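Local coordinates for extracellular protein containing a SCP domain (Bacillus anthracis, PDB 4IFA) that is of unknown function but is an extracellular protein carrying a CAP-superfamily (SCP) domain and has been considered a vaccine candidate linked to virulence, at residues M221-D226 and D297-L302; S254-D259 and S267-T272; D49-M54 and V180-D185. All coordinates share one frame; numbering follows the deposited sequence.

Contact 3 comes first along the chain and closes before contact 1 opens; contact 2 lies wholly between the two halves of contact 1. Contact 3 belongs to the CAP-associated N-terminal region, where a short helical turn lies on strand 176-183 of the seven-stranded antiparallel sheet. Contacts 1 and 2 belong to the C-terminal SCP part and use helices 210-234, 298-306 and 244-260. The centres of contacts 1 and 3 are about 19 Å apart, yet they touch: Asp297 of contact 1 forms a salt bridge with Arg181 of contact 3, joining the two regions. Contacts 2 and 3 lie on opposite sides of the chain's centre, about 38 Å between centres; contact 2 is about 21 Å from contact 1, centre to centre.

Contact 1: M221-D226 and D297-L302; sequences MQQIFD and DGVAAL
With CG1 anti to its own carbonyl carbon (chi1 -72°) and the chain extended beyond it, Ile224 lays its longer branch against Gly298 at the first turn of helix 298-306; in Leu302, CG stands anti to the backbone N (chi1 179°), which brings CD2 up to the backbone of helix 210-234. Ile224 CG1 lies 3.6 Å from Gly298 O. The end of the same branch, Ile224 CD1, reaches Gly298 CA at 3.8 Å. Gly298, with no side chain, lets Ile224 lie directly on its backbone. The CA atoms of Ile224 and Gly298 are thus only 5.6 Å apart, although the axes of the short segments approach no closer than 9.0 Å and cross at -41°. One turn on, Leu302 CD2 rests 4.1 Å from Ile224 O, which also accepts a hydrogen bond from the Thr228 hydroxyl. Nearby, the extended Gln223 brings OE1 to 3.9 Å from Val299 CG2, a van der Waals contact. No hydrogen bond crosses between the two segments. Asp297 is the N-cap of the second helix: its OD1 accepts from Ala300 N at 3.1 Å, and OD2 forms a salt bridge with Arg181 and a hydrogen bond with Gln191 NE2. The contact is therefore buried helix packing within the SCP domain, closed on one side by strands 322-328 and 331-338, where Ile224 meets Val325, Tyr332 and Gln334, and bordered on another by the N-terminal sheet, whose Glu73 and Gln93 hold the amide of Gln223.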
loop_
_atom_site.group_PDB
_atom_site.type_symbol
_atom_site.label_atom_id
_atom_site.label_comp_id
_atom_site.label_asym_id
_atom_site.label_seq_id
_atom_site.Cartn_x
_atom_site.Cartn_y
_atom_site.Cartn_z
HETATM N N MSE A 221 2.926 -5.934 7.147
HETATM C CA MSE A 221 1.917 -6.983 7.340
HETATM C C MSE A 221 0.544 -6.414 7.717
HETATM O O MSE A 221 -0.484 -6.802 7.131
HETATM C CB MSE A 221 2.380 -7.950 8.446
HETATM C CG MSE A 221 3.525 -8.815 7.993
HETATM SE SE MSE A 221 4.630 -9.560 9.429
HETATM C CE MSE A 221 3.141 -10.360 10.471
ATOM N N GLN A 222 0.495 -5.522 8.693
ATOM C CA GLN A 222 -0.793 -4.961 9.113
ATOM C C GLN A 222 -1.379 -4.040 8.045
ATOM O O GLN A 222 -2.573 -4.042 7.804
ATOM C CB GLN A 222 -0.690 -4.227 10.447
ATOM C CG GLN A 222 -2.052 -3.752 10.912
ATOM C CD GLN A 222 -2.986 -4.875 11.276
ATOM O OE1 GLN A 222 -2.564 -5.901 11.814
ATOM N NE2 GLN A 222 -4.270 -4.675 11.018
ATOM N N GLN A 223 -0.548 -3.267 7.376
ATOM C CA GLN A 223 -1.058 -2.401 6.278
ATOM C C GLN A 223 -1.671 -3.271 5.181
ATOM O O GLN A 223 -2.764 -2.984 4.695
ATOM C CB GLN A 223 0.019 -1.490 5.712
ATOM C CG GLN A 223 0.529 -0.480 6.722
ATOM C CD GLN A 223 1.655 0.314 6.204
ATOM O OE1 GLN A 223 1.860 0.496 5.016
ATOM N NE2 GLN A 223 2.401 0.881 7.145
ATOM N N ILE A 224 -0.987 -4.341 4.773
ATOM C CA ILE A 224 -1.569 -5.205 3.756
ATOM C C ILE A 224 -2.906 -5.746 4.252
ATOM O O ILE A 224 -3.867 -5.860 3.468
ATOM C CB ILE A 224 -0.599 -6.356 3.347
ATOM C CG1 ILE A 224 0.542 -5.788 2.513
ATOM C CG2 ILE A 224 -1.359 -7.474 2.576
ATOM C CD1 ILE A 224 1.729 -6.781 2.318
ATOM N N PHE A 225 -2.973 -6.208 5.485
ATOM C CA PHE A 225 -4.233 -6.704 6.039
ATOM C C PHE A 225 -5.383 -5.709 5.962
ATOM O O PHE A 225 -6.438 -5.991 5.381
ATOM C CB PHE A 225 -4.025 -7.216 7.461
ATOM C CG PHE A 225 -5.279 -7.619 8.142
ATOM C CD1 PHE A 225 -5.887 -8.863 7.878
ATOM C CD2 PHE A 225 -5.898 -6.779 9.043
ATOM C CE1 PHE A 225 -7.076 -9.228 8.511
ATOM C CE2 PHE A 225 -7.085 -7.155 9.670
ATOM C CZ PHE A 225 -7.662 -8.383 9.407
ATOM N N ASP A 226 -5.174 -4.532 6.509
ATOM C CA ASP A 226 -6.231 -3.525 6.496
ATOM C C ASP A 226 -6.612 -3.107 5.073
ATOM O O ASP A 226 -7.798 -2.925 4.773
ATOM C CB ASP A 226 -5.792 -2.284 7.268
ATOM C CG ASP A 226 -5.768 -2.476 8.745
ATOM O OD1 ASP A 226 -6.521 -3.307 9.281
ATOM O OD2 ASP A 226 -5.011 -1.731 9.443
ATOM N N ASP A 297 7.149 -1.420 -0.730
ATOM C CA ASP A 297 6.460 -1.618 0.523
ATOM C C ASP A 297 5.179 -2.405 0.336
ATOM O O ASP A 297 4.867 -2.830 -0.776
ATOM C CB ASP A 297 6.261 -0.283 1.283
ATOM C CG ASP A 297 5.346 0.737 0.545
ATOM O OD1 ASP A 297 4.647 0.340 -0.415
ATOM O OD2 ASP A 297 5.326 1.900 0.998
ATOM N N GLY A 298 4.452 -2.634 1.426
ATOM C CA GLY A 298 3.236 -3.440 1.391
ATOM C C GLY A 298 2.164 -2.852 0.519
ATOM O O GLY A 298 1.456 -3.601 -0.184
ATOM N N VAL A 299 1.982 -1.537 0.570
ATOM C CA VAL A 299 1.041 -0.818 -0.292
ATOM C C VAL A 299 1.320 -1.153 -1.749
ATOM O O VAL A 299 0.407 -1.511 -2.502
ATOM C CB VAL A 299 1.110 0.701 -0.048
ATOM C CG1 VAL A 299 0.335 1.459 -1.146
ATOM C CG2 VAL A 299 0.580 1.035 1.347
ATOM N N ALA A 300 2.588 -1.095 -2.164
ATOM C CA ALA A 300 2.951 -1.390 -3.539
ATOM C C ALA A 300 2.726 -2.844 -3.898
ATOM O O ALA A 300 2.189 -3.172 -4.991
ATOM C CB ALA A 300 4.430 -0.991 -3.795
ATOM N N ALA A 301 3.074 -3.758 -2.998
ATOM C CA ALA A 301 2.829 -5.189 -3.264
ATOM C C ALA A 301 1.367 -5.479 -3.456
ATOM O O ALA A 301 0.987 -6.191 -4.388
ATOM C CB ALA A 301 3.366 -6.079 -2.130
ATOM N N LEU A 302 0.524 -4.946 -2.589
ATOM C CA LEU A 302 -0.920 -5.208 -2.682
ATOM C C LEU A 302 -1.505 -4.665 -4.016
ATOM O O LEU A 302 -2.396 -5.297 -4.640
ATOM C CB LEU A 302 -1.658 -4.622 -1.474
ATOM C CG LEU A 302 -3.159 -4.793 -1.450
ATOM C CD1 LEU A 302 -3.532 -6.263 -1.459
ATOM C CD2 LEU A 302 -3.681 -4.116 -0.187
#

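Contact 2: S254-D259 and S267-T272; sequences SKDMKD and SPTLGT
Asp256 directs its carboxylate from helix 244-260 onto Ser267 and Leu270, in the loop that leads to helix 273-279 of the SCP domain; there Ser267 forms an ST motif. Ser267 OG donates to the syn lone pair of Asp256 OD2 over 2.7 Å and accepts in turn from Leu270 N at 2.9 Å, with a weak further bond from Thr269 N. The same hydroxyl thus ties the loop to the helix and holds its own turn in shape. This is possible because Asp256 CG stands anti to the backbone N (chi1 -178°), sending the carboxylate out from the helix, and Ser267 OG is likewise anti to its N (chi1 168°). Both carboxylate oxygens have further partners: OD2 is also hydrogen-bonded to the Tyr262 hydroxyl, and OD1 to the Asn260 amide. Such an array of partners would be expected to favour the ionised form of Asp256. The Leu270 methyl CD1 makes van der Waals contact, 4.0 Å from Asp256 OD2, the two side chains crossing at a slant. The loop is closed upon itself by two backbone bonds, Ser267 N to Gly271 O and Gly271 N to Ser267 O. A water completes the bridge between helix and loop: it donates to Asp256 OD1 at 2.9 Å and to Ser267 OG at 3.2 Å, and is hydrogen-bonded to Thr269 OG1 at 2.7 Å.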
loop_
_atom_site.group_PDB
_atom_site.type_symbol
_atom_site.label_atom_id
_atom_site.label_comp_id
_atom_site.label_asym_id
_atom_site.label_seq_id
_atom_site.Cartn_x
_atom_site.Cartn_y
_atom_site.Cartn_z
ATOM N N SER A 254 7.980 -16.379 3.356
ATOM C CA SER A 254 8.711 -15.222 2.844
ATOM C C SER A 254 10.220 -15.340 3.120
ATOM O O SER A 254 11.061 -15.063 2.251
ATOM C CB SER A 254 8.164 -13.950 3.489
ATOM O OG SER A 254 6.871 -13.656 2.950
ATOM N N LYS A 255 10.563 -15.785 4.332
ATOM C CA LYS A 255 11.961 -15.963 4.730
ATOM C C LYS A 255 12.633 -17.073 3.912
ATOM O O LYS A 255 13.784 -16.930 3.479
ATOM C CB LYS A 255 12.054 -16.260 6.223
ATOM C CG LYS A 255 13.474 -16.509 6.737
ATOM C CD LYS A 255 13.473 -16.567 8.241
ATOM C CE LYS A 255 14.710 -17.264 8.807
ATOM N NZ LYS A 255 15.996 -16.798 8.324
ATOM N N ASP A 256 11.918 -18.169 3.690
ATOM C CA ASP A 256 12.452 -19.300 2.904
ATOM C C ASP A 256 12.770 -18.849 1.471
ATOM O O ASP A 256 13.837 -19.134 0.921
ATOM C CB ASP A 256 11.433 -20.432 2.945
ATOM C CG ASP A 256 11.879 -21.676 2.221
ATOM O OD1 ASP A 256 13.101 -21.966 2.212
ATOM O OD2 ASP A 256 10.993 -22.390 1.697
HETATM N N MSE A 257 11.862 -18.087 0.867
HETATM C CA MSE A 257 12.101 -17.566 -0.498
HETATM C C MSE A 257 13.327 -16.670 -0.589
HETATM O O MSE A 257 14.130 -16.789 -1.513
HETATM C CB MSE A 257 10.869 -16.825 -1.024
HETATM C CG MSE A 257 9.692 -17.738 -1.337
HETATM SE SE MSE A 257 8.220 -16.807 -2.234
HETATM C CE MSE A 257 7.664 -15.719 -0.747
ATOM N N LYS A 258 13.473 -15.787 0.385
ATOM C CA LYS A 258 14.608 -14.853 0.426
ATOM C C LYS A 258 15.892 -15.629 0.639
ATOM O O LYS A 258 16.872 -15.486 -0.116
ATOM C CB LYS A 258 14.405 -13.879 1.593
ATOM C CG LYS A 258 15.583 -12.941 1.990
ATOM C CD LYS A 258 15.735 -11.782 1.115
ATOM C CE LYS A 258 16.966 -10.917 1.464
ATOM N NZ LYS A 258 16.834 -10.290 2.810
ATOM N N ASP A 259 15.891 -16.486 1.652
ATOM C CA ASP A 259 17.117 -17.224 2.020
ATOM C C ASP A 259 17.583 -18.220 0.946
ATOM O O ASP A 259 18.791 -18.343 0.672
ATOM C CB ASP A 259 16.895 -18.011 3.307
ATOM C CG ASP A 259 16.839 -17.141 4.573
ATOM O OD1 ASP A 259 17.136 -15.936 4.527
ATOM O OD2 ASP A 259 16.514 -17.745 5.642
ATOM N N SER A 267 7.824 -24.797 -1.819
ATOM C CA SER A 267 9.169 -24.750 -1.247
ATOM C C SER A 267 9.931 -26.020 -1.598
ATOM O O SER A 267 9.462 -27.110 -1.282
ATOM C CB SER A 267 9.124 -24.615 0.261
ATOM O OG SER A 267 10.410 -24.846 0.799
ATOM N N PRO A 268 11.145 -25.898 -2.170
ATOM C CA PRO A 268 11.909 -27.089 -2.499
ATOM C C PRO A 268 12.123 -27.989 -1.277
ATOM O O PRO A 268 12.185 -29.223 -1.429
ATOM C CB PRO A 268 13.236 -26.513 -3.040
ATOM C CG PRO A 268 12.858 -25.188 -3.608
ATOM C CD PRO A 268 11.803 -24.676 -2.670
ATOM N N THR A 269 12.248 -27.403 -0.084
ATOM C CA THR A 269 12.499 -28.202 1.138
ATOM C C THR A 269 11.323 -28.344 2.121
ATOM O O THR A 269 11.271 -29.318 2.891
ATOM C CB THR A 269 13.656 -27.613 1.956
ATOM O OG1 THR A 269 13.337 -26.293 2.405
ATOM C CG2 THR A 269 14.960 -27.598 1.122
ATOM N N LEU A 270 10.383 -27.407 2.102
ATOM C CA LEU A 270 9.273 -27.391 3.069
ATOM C C LEU A 270 7.873 -27.651 2.509
ATOM O O LEU A 270 6.886 -27.608 3.264
ATOM C CB LEU A 270 9.303 -26.098 3.871
ATOM C CG LEU A 270 10.552 -25.947 4.744
ATOM C CD1 LEU A 270 10.852 -24.483 5.108
ATOM C CD2 LEU A 270 10.500 -26.828 5.985
ATOM N N GLY A 271 7.779 -27.913 1.209
ATOM C CA GLY A 271 6.535 -28.326 0.571
ATOM C C GLY A 271 5.556 -27.272 0.083
ATOM O O GLY A 271 5.929 -26.136 -0.195
ATOM N N THR A 272 4.295 -27.682 -0.042
ATOM C CA THR A 272 3.206 -26.897 -0.550
ATOM C C THR A 272 2.626 -26.007 0.528
ATOM O O THR A 272 2.987 -26.085 1.720
ATOM C CB THR A 272 2.049 -27.839 -0.991
ATOM O OG1 THR A 272 1.605 -28.587 0.151
ATOM C CG2 THR A 272 2.532 -28.854 -2.086
HETATM O O HOH W 1 13.550 -24.316 0.513
#

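Contact 3: D49-M54 and V180-D185; sequences DTVLNM and VRYMDD
A water joins the two segments where no direct hydrogen bond does: it accepts from Leu52 N at 3.1 Å and is hydrogen-bonded to Tyr182 OH at 2.9 Å, so the phenol of the strand is tied to the first turn of the short, loosely formed helix. Beside this bridge the packing is apolar. Leu52 lies over one face of the Tyr182 ring as a CH-pi contact, its CB 4.1 Å from the ring centroid and 20° off the normal, while Leu52 CD1 touches Tyr182 CD1 at 3.8 Å. Val180 CG1 covers the opposite face toward the rim, so the ring is sandwiched between the helical turn and its own strand. Val51, with CG1 anti to the backbone N (chi1 167°), meets Tyr182 CE2 obliquely at 3.8 Å; its side chain also packs on Ala104 and Val106 of the adjacent strand 100-106. The turn is shaped by a reciprocal pair, Thr50 N to Asn53 OD1 (3.0 Å) and Asn53 N to Thr50 OG1 (3.1 Å). The arrangement is a capping box at the start of a short helix that packs on the seven-stranded antiparallel sheet of the CAP-associated N-terminal region.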
loop_
_atom_site.group_PDB
_atom_site.type_symbol
_atom_site.label_atom_id
_atom_site.label_comp_id
_atom_site.label_asym_id
_atom_site.label_seq_id
_atom_site.Cartn_x
_atom_site.Cartn_y
_atom_site.Cartn_z
ATOM N N ASP A 49 -8.630 20.917 6.566
ATOM C CA ASP A 49 -7.470 20.682 5.714
ATOM C C ASP A 49 -7.573 19.280 5.124
ATOM O O ASP A 49 -8.144 18.365 5.732
ATOM C CB ASP A 49 -6.163 20.768 6.513
ATOM C CG ASP A 49 -5.761 22.182 6.850
ATOM O OD1 ASP A 49 -6.506 23.141 6.547
ATOM O OD2 ASP A 49 -4.677 22.325 7.440
ATOM N N THR A 50 -7.023 19.146 3.931
ATOM C CA THR A 50 -6.966 17.869 3.248
ATOM C C THR A 50 -5.665 17.163 3.621
ATOM O O THR A 50 -4.748 17.769 4.189
ATOM C CB THR A 50 -6.927 18.060 1.741
ATOM O OG1 THR A 50 -5.786 18.860 1.440
ATOM C CG2 THR A 50 -8.210 18.782 1.219
ATOM N N VAL A 51 -5.584 15.884 3.301
ATOM C CA VAL A 51 -4.350 15.103 3.480
ATOM C C VAL A 51 -3.202 15.815 2.755
ATOM O O VAL A 51 -2.128 16.005 3.331
ATOM C CB VAL A 51 -4.516 13.684 2.922
ATOM C CG1 VAL A 51 -3.179 12.985 2.821
ATOM C CG2 VAL A 51 -5.504 12.921 3.754
ATOM N N LEU A 52 -3.398 16.222 1.508
ATOM C CA LEU A 52 -2.329 16.923 0.763
ATOM C C LEU A 52 -1.858 18.187 1.479
ATOM O O LEU A 52 -0.637 18.478 1.496
ATOM C CB LEU A 52 -2.742 17.234 -0.675
ATOM C CG LEU A 52 -1.723 18.009 -1.494
ATOM C CD1 LEU A 52 -0.366 17.301 -1.553
ATOM C CD2 LEU A 52 -2.317 18.173 -2.906
ATOM N N ASN A 53 -2.795 18.945 2.065
ATOM C CA ASN A 53 -2.463 20.170 2.826
ATOM C C ASN A 53 -1.497 19.891 3.975
ATOM O O ASN A 53 -0.788 20.799 4.418
ATOM C CB ASN A 53 -3.714 20.836 3.473
ATOM C CG ASN A 53 -4.698 21.485 2.494
ATOM O OD1 ASN A 53 -5.885 21.659 2.861
ATOM N ND2 ASN A 53 -4.242 21.892 1.302
HETATM N N MSE A 54 -1.487 18.656 4.487
HETATM C CA MSE A 54 -0.593 18.309 5.598
HETATM C C MSE A 54 0.864 18.087 5.151
HETATM O O MSE A 54 1.807 18.212 5.962
HETATM C CB MSE A 54 -1.100 17.068 6.320
HETATM C CG MSE A 54 -2.593 17.100 6.647
HETATM SE SE MSE A 54 -3.066 18.594 7.787
HETATM C CE MSE A 54 -2.117 17.908 9.034
ATOM N N VAL A 180 -4.083 7.016 -3.345
ATOM C CA VAL A 180 -3.214 8.122 -3.752
ATOM C C VAL A 180 -2.049 8.145 -2.759
ATOM O O VAL A 180 -2.267 8.220 -1.549
ATOM C CB VAL A 180 -3.931 9.484 -3.707
ATOM C CG1 VAL A 180 -2.979 10.613 -4.062
ATOM C CG2 VAL A 180 -5.144 9.487 -4.682
ATOM N N ARG A 181 -0.824 8.085 -3.293
ATOM C CA ARG A 181 0.385 8.222 -2.483
ATOM C C ARG A 181 1.041 9.551 -2.778
ATOM O O ARG A 181 1.637 9.722 -3.817
ATOM C CB ARG A 181 1.373 7.055 -2.708
ATOM C CG ARG A 181 2.536 7.072 -1.744
ATOM C CD ARG A 181 3.711 6.283 -2.283
ATOM N NE ARG A 181 3.491 4.850 -2.497
ATOM C CZ ARG A 181 3.773 3.863 -1.648
ATOM N NH1 ARG A 181 4.202 4.096 -0.439
ATOM N NH2 ARG A 181 3.582 2.601 -2.022
ATOM N N TYR A 182 0.980 10.491 -1.827
ATOM C CA TYR A 182 1.635 11.760 -1.958
ATOM C C TYR A 182 3.067 11.604 -1.451
ATOM O O TYR A 182 3.279 10.919 -0.452
ATOM C CB TYR A 182 0.963 12.811 -1.087
ATOM C CG TYR A 182 -0.476 13.093 -1.495
ATOM C CD1 TYR A 182 -0.760 13.707 -2.695
ATOM C CD2 TYR A 182 -1.542 12.791 -0.652
ATOM C CE1 TYR A 182 -2.081 13.980 -3.081
ATOM C CE2 TYR A 182 -2.834 13.080 -1.002
ATOM C CZ TYR A 182 -3.114 13.693 -2.201
ATOM O OH TYR A 182 -4.426 13.966 -2.540
HETATM N N MSE A 183 4.008 12.201 -2.169
HETATM C CA MSE A 183 5.422 12.149 -1.776
HETATM C C MSE A 183 6.139 13.427 -2.074
HETATM O O MSE A 183 5.915 14.014 -3.123
HETATM C CB MSE A 183 6.128 11.061 -2.588
HETATM C CG MSE A 183 5.641 9.650 -2.349
HETATM SE SE MSE A 183 6.556 8.325 -3.541
HETATM C CE MSE A 183 5.490 8.681 -5.092
ATOM N N ASP A 184 7.007 13.869 -1.165
ATOM C CA ASP A 184 7.909 14.980 -1.465
ATOM C C ASP A 184 9.045 14.422 -2.371
ATOM O O ASP A 184 9.110 13.208 -2.646
ATOM C CB ASP A 184 8.411 15.704 -0.177
ATOM C CG ASP A 184 9.261 14.832 0.739
ATOM O OD1 ASP A 184 9.580 13.663 0.422
ATOM O OD2 ASP A 184 9.625 15.347 1.822
ATOM N N ASP A 185 9.914 15.302 -2.877
ATOM C CA ASP A 185 10.980 14.860 -3.787
ATOM C C ASP A 185 11.868 13.757 -3.182
ATOM O O ASP A 185 12.165 12.742 -3.829
ATOM C CB ASP A 185 11.914 16.021 -4.140
ATOM C CG ASP A 185 11.271 17.108 -5.020
ATOM O OD1 ASP A 185 10.128 16.982 -5.500
ATOM O OD2 ASP A 185 11.968 18.120 -5.253
HETATM O O HOH W 2 -5.726 15.181 -0.231
#